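Local coordinates for protein disulfide isomerase (Pseudomonas aeruginosa, PDB 4N30) that probably acts as a thiol-disulfide oxidoreductase of the DsbA type, helping to introduce or rearrange disulfide bonds in exported proteins, at residues V71-L76 / L88-L93; P94-M97 / A102-Q105; P184-R189 / T206-A211. One frame throughout, in Å; residues are numbered along the deposited sequence. Where two conformers were deposited one is given.

The three contacts follow one another along a chain built on the thioredoxin fold. Contact 1, nearest the middle of the molecule, ties helix 67-81 to strand 86-92. Contact 2 comes directly after it in sequence, where the loop leaving that strand folds onto helix 99-131; their centres lie about 15 Å apart. Contact 3, about 12 Å from contact 1 between centres, packs helix 205-216 on strand 185-190 of the same mixed sheet. Contacts 1 and 3 also touch directly, through Tyr72 and Leu186 and through Leu76 and Leu208. Contacts 2 and 3 stay apart, with centres about 23 Å distant. Contacts 1 and 3 pack helices of the thioredoxin core on its sheet, while contact 2 lies where the chain leaves that core for the inserted helix 99-131.

Contact 1: residues V71-L76 / L88-L93; sequences VYTPRL and LVWRHL
Thr73 OG1 lies at the six-membered rim of the Trp90 indole, 3.8 Å from CZ3 and near the ring plane, while two oxygens elsewhere in the chain hold it by hydrogen bonds. These are the carbonyl O of Cys69, one turn back on the same helix, and OE2 of Glu60 on the neighbouring strand. With its rotation fixed in this way, the threonine also brings its methyl CG2 to the indole, 4.1 Å from CZ3, and the two side chains meet at about a right angle. Trp90 reaches across because its CG is anti to the backbone N (chi1 176°), which sends the six-membered end of the indole, with CZ3 foremost, toward the helix. Phe121 also packs edge-to-face with the indole.

The second meeting point is purely apolar: Leu76 CD2 rests 3.6 Å from Leu88 CD1, the two branched ends crossing at a slant. Leu88 also touches Trp122 of helix 99-131. Both pairs join helix and closing strand of the beta-alpha-beta unit formed by 56-62, 67-81 and 86-92. The helix is kinked at Pro74, whose nitrogen has no hydrogen to give to the preceding turn. Cys69 belongs to a CxxC sequence, consistent with the redox site of this family. The buried hydroxyl of Thr73 is thus satisfied by Cys69 O and Glu60 OE2, beside that sequence, while the indole and leucine contacts contribute dispersion forces and shape rather than polar bonds.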
loop_
_atom_site.group_PDB
_atom_site.type_symbol
_atom_site.label_atom_id
_atom_site.label_comp_id
_atom_site.label_asym_id
_atom_site.label_seq_id
_atom_site.Cartn_x
_atom_site.Cartn_y
_atom_site.Cartn_z
ATOM N N VAL A 71 -1.072 -4.259 11.606
ATOM C CA VAL A 71 -0.171 -5.342 12.055
ATOM C C VAL A 71 0.406 -6.116 10.855
ATOM O O VAL A 71 1.467 -6.688 10.911
ATOM C CB VAL A 71 -0.876 -6.262 13.070
ATOM C CG1 VAL A 71 -2.113 -6.880 12.440
ATOM C CG2 VAL A 71 0.038 -7.355 13.605
ATOM N N TYR A 72 -0.318 -6.159 9.750
ATOM C CA TYR A 72 0.124 -7.019 8.651
ATOM C C TYR A 72 1.168 -6.370 7.812
ATOM O O TYR A 72 2.095 -7.094 7.319
ATOM C CB TYR A 72 -1.121 -7.328 7.732
ATOM C CG TYR A 72 -0.838 -8.318 6.675
ATOM C CD1 TYR A 72 -0.473 -9.666 7.017
ATOM C CD2 TYR A 72 -0.966 -7.993 5.358
ATOM C CE1 TYR A 72 -0.205 -10.590 6.016
ATOM C CE2 TYR A 72 -0.759 -8.962 4.358
ATOM C CZ TYR A 72 -0.387 -10.250 4.730
ATOM O OH TYR A 72 -0.146 -11.136 3.661
ATOM N N THR A 73 1.113 -5.038 7.607
ATOM C CA THR A 73 2.020 -4.461 6.625
ATOM C C THR A 73 3.542 -4.678 6.999
ATOM O O THR A 73 4.297 -5.073 6.137
ATOM C CB THR A 73 1.677 -2.988 6.438
ATOM O OG1 THR A 73 0.331 -2.851 5.915
ATOM C CG2 THR A 73 2.569 -2.325 5.400
ATOM N N PRO A 74 3.971 -4.431 8.241
ATOM C CA PRO A 74 5.376 -4.667 8.560
ATOM C C PRO A 74 5.774 -6.126 8.385
ATOM O O PRO A 74 6.920 -6.463 7.985
ATOM C CB PRO A 74 5.521 -4.192 9.994
ATOM C CG PRO A 74 4.164 -3.821 10.503
ATOM C CD PRO A 74 3.198 -3.832 9.369
ATOM N N ARG A 75 4.852 -7.045 8.639
ATOM C CA ARG A 75 5.155 -8.496 8.579
ATOM C C ARG A 75 5.294 -8.846 7.089
ATOM O O ARG A 75 6.227 -9.598 6.704
ATOM C CB ARG A 75 4.062 -9.350 9.208
ATOM C CG ARG A 75 3.863 -9.056 10.673
ATOM C CD ARG A 75 2.770 -9.906 11.231
ATOM N NE ARG A 75 2.687 -9.690 12.643
ATOM C CZ ARG A 75 1.831 -10.340 13.410
ATOM N NH1 ARG A 75 1.022 -11.279 12.883
ATOM N NH2 ARG A 75 1.804 -10.058 14.696
ATOM N N LEU A 76 4.470 -8.273 6.233
ATOM C CA LEU A 76 4.597 -8.517 4.842
ATOM C C LEU A 76 5.882 -7.932 4.238
ATOM O O LEU A 76 6.550 -8.576 3.398
ATOM C CB LEU A 76 3.384 -7.919 4.139
ATOM C CG LEU A 76 3.266 -8.155 2.653
ATOM C CD1 LEU A 76 3.123 -9.644 2.364
ATOM C CD2 LEU A 76 1.949 -7.480 2.170
ATOM N N LEU A 88 6.509 -5.567 -3.391
ATOM C CA LEU A 88 5.256 -5.143 -2.726
ATOM C C LEU A 88 4.880 -3.778 -3.220
ATOM O O LEU A 88 5.756 -2.868 -3.252
ATOM C CB LEU A 88 5.531 -5.095 -1.166
ATOM C CG LEU A 88 4.449 -4.429 -0.337
ATOM C CD1 LEU A 88 3.138 -5.245 -0.352
ATOM C CD2 LEU A 88 4.889 -4.381 1.111
ATOM N N VAL A 89 3.641 -3.591 -3.667
ATOM C CA VAL A 89 3.150 -2.278 -4.036
ATOM C C VAL A 89 1.971 -1.911 -3.228
ATOM O O VAL A 89 0.995 -2.737 -3.126
ATOM C CB VAL A 89 2.828 -2.207 -5.563
ATOM C CG1 VAL A 89 2.200 -0.869 -5.887
ATOM C CG2 VAL A 89 4.123 -2.441 -6.378
ATOM N N TRP A 90 2.004 -0.786 -2.504
ATOM C CA TRP A 90 0.862 -0.366 -1.712
ATOM C C TRP A 90 -0.207 0.135 -2.664
ATOM O O TRP A 90 0.130 1.045 -3.477
ATOM C CB TRP A 90 1.286 0.772 -0.789
ATOM C CG TRP A 90 0.169 1.391 0.048
ATOM C CD1 TRP A 90 -0.734 2.362 -0.324
ATOM C CD2 TRP A 90 -0.177 1.058 1.417
ATOM N NE1 TRP A 90 -1.537 2.681 0.704
ATOM C CE2 TRP A 90 -1.235 1.936 1.791
ATOM C CE3 TRP A 90 0.389 0.179 2.357
ATOM C CZ2 TRP A 90 -1.785 1.922 3.071
ATOM C CZ3 TRP A 90 -0.144 0.203 3.643
ATOM C CH2 TRP A 90 -1.217 1.071 3.968
ATOM N N ARG A 91 -1.438 -0.294 -2.533
ATOM C CA ARG A 91 -2.555 0.258 -3.282
ATOM C C ARG A 91 -3.548 0.803 -2.298
ATOM O O ARG A 91 -3.890 0.200 -1.286
ATOM C CB ARG A 91 -3.204 -0.859 -4.130
ATOM C CG ARG A 91 -2.249 -1.613 -5.073
ATOM C CD ARG A 91 -1.497 -0.736 -6.037
ATOM N NE ARG A 91 -2.468 -0.330 -6.965
ATOM C CZ ARG A 91 -2.866 -1.024 -8.046
ATOM N NH1 ARG A 91 -2.379 -2.226 -8.340
ATOM N NH2 ARG A 91 -3.832 -0.508 -8.806
ATOM N N HIS A 92 -4.149 1.954 -2.578
ATOM C CA HIS A 92 -5.059 2.601 -1.634
ATOM C C HIS A 92 -6.405 2.026 -1.658
ATOM O O HIS A 92 -7.096 2.059 -2.719
ATOM C CB HIS A 92 -5.108 4.111 -1.916
ATOM C CG HIS A 92 -3.835 4.772 -1.695
ATOM N ND1 HIS A 92 -3.335 5.028 -0.454
ATOM C CD2 HIS A 92 -2.933 5.313 -2.621
ATOM C CE1 HIS A 92 -2.158 5.663 -0.604
ATOM N NE2 HIS A 92 -1.888 5.805 -1.919
ATOM N N LEU A 93 -6.922 1.663 -0.467
ATOM C CA LEU A 93 -8.314 1.419 -0.304
ATOM C C LEU A 93 -8.694 1.855 1.104
ATOM O O LEU A 93 -9.104 1.066 1.925
ATOM C CB LEU A 93 -8.639 -0.040 -0.566
ATOM C CG LEU A 93 -10.121 -0.439 -0.517
ATOM C CD1 LEU A 93 -10.865 0.339 -1.597
ATOM C CD2 LEU A 93 -10.298 -1.940 -0.730
#

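Contact 2: residues P94-M97 / A102-Q105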
loop_
_atom_site.group_PDB
_atom_site.type_symbol
_atom_site.label_atom_id
_atom_site.label_comp_id
_atom_site.label_asym_id
_atom_site.label_seq_id
_atom_site.Cartn_x
_atom_site.Cartn_y
_atom_site.Cartn_z
ATOM N N PRO A 94 -8.809 3.189 1.292
ATOM C CA PRO A 94 -9.351 3.684 2.544
ATOM C C PRO A 94 -10.815 3.300 2.614
ATOM O O PRO A 94 -11.584 3.622 1.706
ATOM C CB PRO A 94 -9.176 5.225 2.426
ATOM C CG PRO A 94 -9.042 5.447 0.935
ATOM C CD PRO A 94 -8.350 4.253 0.371
ATOM N N LEU A 95 -11.248 2.673 3.670
ATOM C CA LEU A 95 -12.613 2.109 3.769
ATOM C C LEU A 95 -13.531 3.209 4.249
ATOM O O LEU A 95 -13.187 4.025 5.100
ATOM C CB LEU A 95 -12.670 0.935 4.746
ATOM C CG LEU A 95 -11.808 -0.277 4.294
ATOM C CD1 LEU A 95 -11.906 -1.325 5.408
ATOM C CD2 LEU A 95 -12.311 -0.779 2.942
ATOM N N GLN A 96 -14.743 3.249 3.715
ATOM C CA GLN A 96 -15.686 4.302 4.049
ATOM C C GLN A 96 -15.928 4.387 5.555
ATOM O O GLN A 96 -16.090 5.513 6.066
ATOM C CB GLN A 96 -17.029 4.050 3.317
ATOM C CG GLN A 96 -18.047 5.201 3.458
ATOM C CD GLN A 96 -17.551 6.565 2.905
ATOM O OE1 GLN A 96 -16.893 6.615 1.909
ATOM N NE2 GLN A 96 -17.865 7.620 3.660
ATOM N N MET A 97 -15.947 3.256 6.288
ATOM C CA MET A 97 -16.210 3.322 7.738
ATOM C C MET A 97 -15.080 4.010 8.509
ATOM O O MET A 97 -15.321 4.351 9.664
ATOM C CB MET A 97 -16.463 1.911 8.283
ATOM C CG MET A 97 -15.169 1.065 8.347
ATOM S SD MET A 97 -15.594 -0.647 8.507
ATOM C CE MET A 97 -13.971 -1.336 8.794
ATOM N N ALA A 102 -8.858 8.218 7.006
ATOM C CA ALA A 102 -8.159 7.291 6.117
ATOM C C ALA A 102 -7.837 7.952 4.779
ATOM O O ALA A 102 -6.813 7.696 4.146
ATOM C CB ALA A 102 -8.968 6.001 5.975
ATOM N N ARG A 103 -8.785 8.789 4.294
ATOM C CA ARG A 103 -8.525 9.514 2.996
ATOM C C ARG A 103 -7.384 10.541 3.154
ATOM O O ARG A 103 -6.508 10.619 2.283
ATOM C CB ARG A 103 -9.815 10.212 2.534
ATOM C CG ARG A 103 -10.950 9.231 2.336
ATOM C CD ARG A 103 -12.173 9.840 1.703
ATOM N NE ARG A 103 -12.771 10.910 2.502
ATOM C CZ ARG A 103 -13.870 10.787 3.258
ATOM N NH1 ARG A 103 -14.527 9.618 3.432
ATOM N NH2 ARG A 103 -14.330 11.904 3.842
ATOM N N HIS A 104 -7.444 11.334 4.230
ATOM C CA HIS A 104 -6.400 12.354 4.426
ATOM C C HIS A 104 -5.059 11.640 4.591
ATOM O O HIS A 104 -4.054 12.151 4.055
ATOM C CB HIS A 104 -6.764 12.995 5.800
ATOM C CG HIS A 104 -5.735 13.966 6.299
ATOM N ND1 HIS A 104 -5.296 15.039 5.533
ATOM C CD2 HIS A 104 -5.058 13.942 7.466
ATOM C CE1 HIS A 104 -4.381 15.699 6.283
ATOM N NE2 HIS A 104 -4.215 15.033 7.456
ATOM N N GLN A 105 -5.000 10.489 5.283
ATOM C CA GLN A 105 -3.735 9.801 5.479
ATOM C C GLN A 105 -3.222 9.211 4.173
ATOM O O GLN A 105 -1.968 9.229 3.949
ATOM C CB GLN A 105 -3.915 8.766 6.574
ATOM C CG GLN A 105 -4.048 9.503 7.922
ATOM C CD GLN A 105 -4.730 8.638 8.993
ATOM O OE1 GLN A 105 -4.718 7.356 8.933
ATOM N NE2 GLN A 105 -5.292 9.271 9.957
HETATM O O HOH W 1 -13.683 7.131 2.167
#
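Pro94 lays the CB side of its ring against Ala102, methylene to methyl, with 3.6 Å between the two CB atoms. The same Pro94 CB is 3.8 Å from the carbonyl O of Ala102 and reaches, more loosely, the start of the Arg103 side chain. Farther out, Gln96 and Arg103 meet chiefly through a water, which donates to Gln96 OE1 at 3.3 Å and accepts from Arg103 NH1 at 2.9 Å. The water sits at the edge of the guanidinium and in its plane. Gln96 NE2 also lies near that plane, 3.9 Å from NH1, with the amide tilted only 23° from the guanidinium. The CB of Gln96 points away from the helix, and a bend at chi2 (60°) brings the amide back toward it.

The segment 94-97 links strand 86-92 of the thioredoxin fold to helix 99-131, the first and longest of the helices that DsbA-type proteins carry as an insertion. That helix is held to helix 151-160 by the disulfide Cys111-Cys157. Arg103 is bent at chi3 (-62°) and forms a salt bridge through NH2 with Glu100, one turn earlier, so the guanidinium that holds the water is itself steered from the same helix. The loop is held as well by the backbone N of Leu95, hydrogen-bonded to Asp63 OD2, and Ala102 packs against both Asp63 and Glu65.

Contact 3: residues P184-R189 / T206-A211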
loop_
_atom_site.group_PDB
_atom_site.type_symbol
_atom_site.label_atom_id
_atom_site.label_comp_id
_atom_site.label_asym_id
_atom_site.label_seq_id
_atom_site.Cartn_x
_atom_site.Cartn_y
_atom_site.Cartn_z
ATOM N N PRO A 184 -6.629 -5.892 4.747
ATOM C CA PRO A 184 -5.870 -5.905 3.470
ATOM C C PRO A 184 -6.417 -6.935 2.520
ATOM O O PRO A 184 -6.943 -8.034 2.932
ATOM C CB PRO A 184 -4.450 -6.332 3.932
ATOM C CG PRO A 184 -4.731 -7.245 5.143
ATOM C CD PRO A 184 -5.876 -6.584 5.838
ATOM N N THR A 185 -6.381 -6.643 1.252
ATOM C CA THR A 185 -6.648 -7.677 0.205
ATOM C C THR A 185 -5.445 -7.614 -0.714
ATOM O O THR A 185 -4.921 -6.522 -1.021
ATOM C CB THR A 185 -7.895 -7.357 -0.587
ATOM O OG1 THR A 185 -9.022 -7.551 0.271
ATOM C CG2 THR A 185 -8.078 -8.323 -1.794
ATOM N N LEU A 186 -4.926 -8.773 -1.078
ATOM C CA LEU A 186 -3.762 -8.879 -1.994
ATOM C C LEU A 186 -4.167 -9.243 -3.388
ATOM O O LEU A 186 -5.003 -10.119 -3.518
ATOM C CB LEU A 186 -2.760 -9.893 -1.446
ATOM C CG LEU A 186 -2.417 -9.740 0.018
ATOM C CD1 LEU A 186 -1.315 -10.792 0.373
ATOM C CD2 LEU A 186 -1.922 -8.318 0.349
ATOM N N VAL A 187 -3.534 -8.618 -4.343
ATOM C CA VAL A 187 -3.590 -9.114 -5.740
ATOM C C VAL A 187 -2.125 -9.426 -6.057
ATOM O O VAL A 187 -1.341 -8.480 -6.172
ATOM C CB VAL A 187 -4.223 -8.111 -6.709
ATOM C CG1 VAL A 187 -4.084 -8.685 -8.157
ATOM C CG2 VAL A 187 -5.684 -7.871 -6.392
ATOM N N ILE A 188 -1.813 -10.716 -6.256
ATOM C CA ILE A 188 -0.418 -11.092 -6.532
ATOM C C ILE A 188 -0.338 -11.322 -8.031
ATOM O O ILE A 188 -1.063 -12.134 -8.558
ATOM C CB ILE A 188 -0.015 -12.347 -5.778
ATOM C CG1 ILE A 188 -0.271 -12.192 -4.265
ATOM C CG2 ILE A 188 1.454 -12.691 -6.134
ATOM C CD1 ILE A 188 0.147 -13.385 -3.409
ATOM N N ARG A 189 0.519 -10.557 -8.716
ATOM C CA ARG A 189 0.671 -10.616 -10.165
ATOM C C ARG A 189 2.011 -11.293 -10.456
ATOM O O ARG A 189 3.068 -10.948 -9.905
ATOM C CB ARG A 189 0.614 -9.226 -10.703
ATOM C CG ARG A 189 0.795 -9.232 -12.249
ATOM C CD ARG A 189 0.399 -7.945 -12.896
ATOM N NE ARG A 189 -0.929 -7.546 -12.411
ATOM C CZ ARG A 189 -2.116 -8.053 -12.745
ATOM N NH1 ARG A 189 -2.237 -9.024 -13.652
ATOM N NH2 ARG A 189 -3.226 -7.541 -12.166
ATOM N N THR A 206 2.180 -19.616 4.174
ATOM C CA THR A 206 1.681 -20.765 3.438
ATOM C C THR A 206 0.740 -20.304 2.304
ATOM O O THR A 206 0.700 -20.825 1.185
ATOM C CB THR A 206 0.974 -21.731 4.328
ATOM O OG1 THR A 206 1.908 -22.023 5.389
ATOM C CG2 THR A 206 0.509 -22.985 3.552
ATOM N N THR A 207 -0.128 -19.345 2.648
ATOM C CA THR A 207 -1.031 -18.719 1.711
ATOM C C THR A 207 -0.247 -18.035 0.570
ATOM O O THR A 207 -0.593 -18.218 -0.622
ATOM C CB THR A 207 -2.001 -17.800 2.447
ATOM O OG1 THR A 207 -2.712 -18.624 3.414
ATOM C CG2 THR A 207 -2.965 -17.179 1.440
ATOM N N LEU A 208 0.775 -17.263 0.885
ATOM C CA LEU A 208 1.526 -16.588 -0.128
ATOM C C LEU A 208 2.209 -17.607 -1.052
ATOM O O LEU A 208 2.206 -17.468 -2.278
ATOM C CB LEU A 208 2.591 -15.666 0.483
ATOM C CG LEU A 208 2.012 -14.466 1.248
ATOM C CD1 LEU A 208 3.119 -13.671 1.887
ATOM C CD2 LEU A 208 1.157 -13.551 0.413
ATOM N N LEU A 209 2.882 -18.584 -0.443
ATOM C CA LEU A 209 3.606 -19.598 -1.257
ATOM C C LEU A 209 2.669 -20.342 -2.124
ATOM O O LEU A 209 2.963 -20.685 -3.286
ATOM C CB LEU A 209 4.360 -20.604 -0.344
ATOM C CG LEU A 209 5.547 -19.982 0.407
ATOM C CD1 LEU A 209 6.051 -20.946 1.483
ATOM C CD2 LEU A 209 6.618 -19.566 -0.588
ATOM N N SER A 210 1.512 -20.770 -1.558
ATOM C CA SER A 210 0.564 -21.512 -2.382
ATOM C C SER A 210 -0.111 -20.705 -3.478
ATOM O O SER A 210 -0.420 -21.229 -4.539
ATOM C CB SER A 210 -0.463 -22.277 -1.532
ATOM O OG SER A 210 -1.295 -21.451 -0.759
ATOM N N ALA A 211 -0.282 -19.419 -3.232
ATOM C CA ALA A 211 -0.818 -18.529 -4.319
ATOM C C ALA A 211 0.206 -18.406 -5.430
ATOM O O ALA A 211 -0.229 -18.426 -6.590
ATOM C CB ALA A 211 -1.074 -17.139 -3.676
#
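Leu186 and Ile188, two residues apart and on the same face of strand 185-190, present their methyl ends to helix 205-216 in the closing beta-beta-alpha part of the thioredoxin fold. The chain enters the strand through Pro184, whose preceding peptide bond is cis, a hallmark of this fold. Strand and helix segments run in roughly the same direction, their axes 35° apart and 10.5 Å from each other at closest approach, so side chains must bridge the gap.

Leu208 supplies the main bump on the helix side. Its CD2 methyl fits over the dip between the two strand side chains, 3.7 Å from Leu186 CD1 and 4.0 Å from Ile188 CD1, and its side chain runs at about a right angle to both. In return, Ile188 CD1 projects into the notch between Leu208 and Ala211, one turn apart, and meets Ala211 CB at 4.0 Å. Ile188 reaches this far because chi2 of -178° extends CD1 fully from the branch point. The CA atoms of Ile188 and Ala211 are the nearest pair across the two segments, 7.8 Å apart, consistent with the small size of the alanine. Around this interlock, Tyr72 touches Leu186, Trp79 packs on Leu208, and Leu199 of the edge strand touches both Ile188 and Ala211.

The helix turn that carries Leu208 is reinforced on its exposed side by Ser210: its OG donates to Thr206 O at 2.9 Å, approaching from the face of the carbonyl plane opposite to that used by Ser210 N.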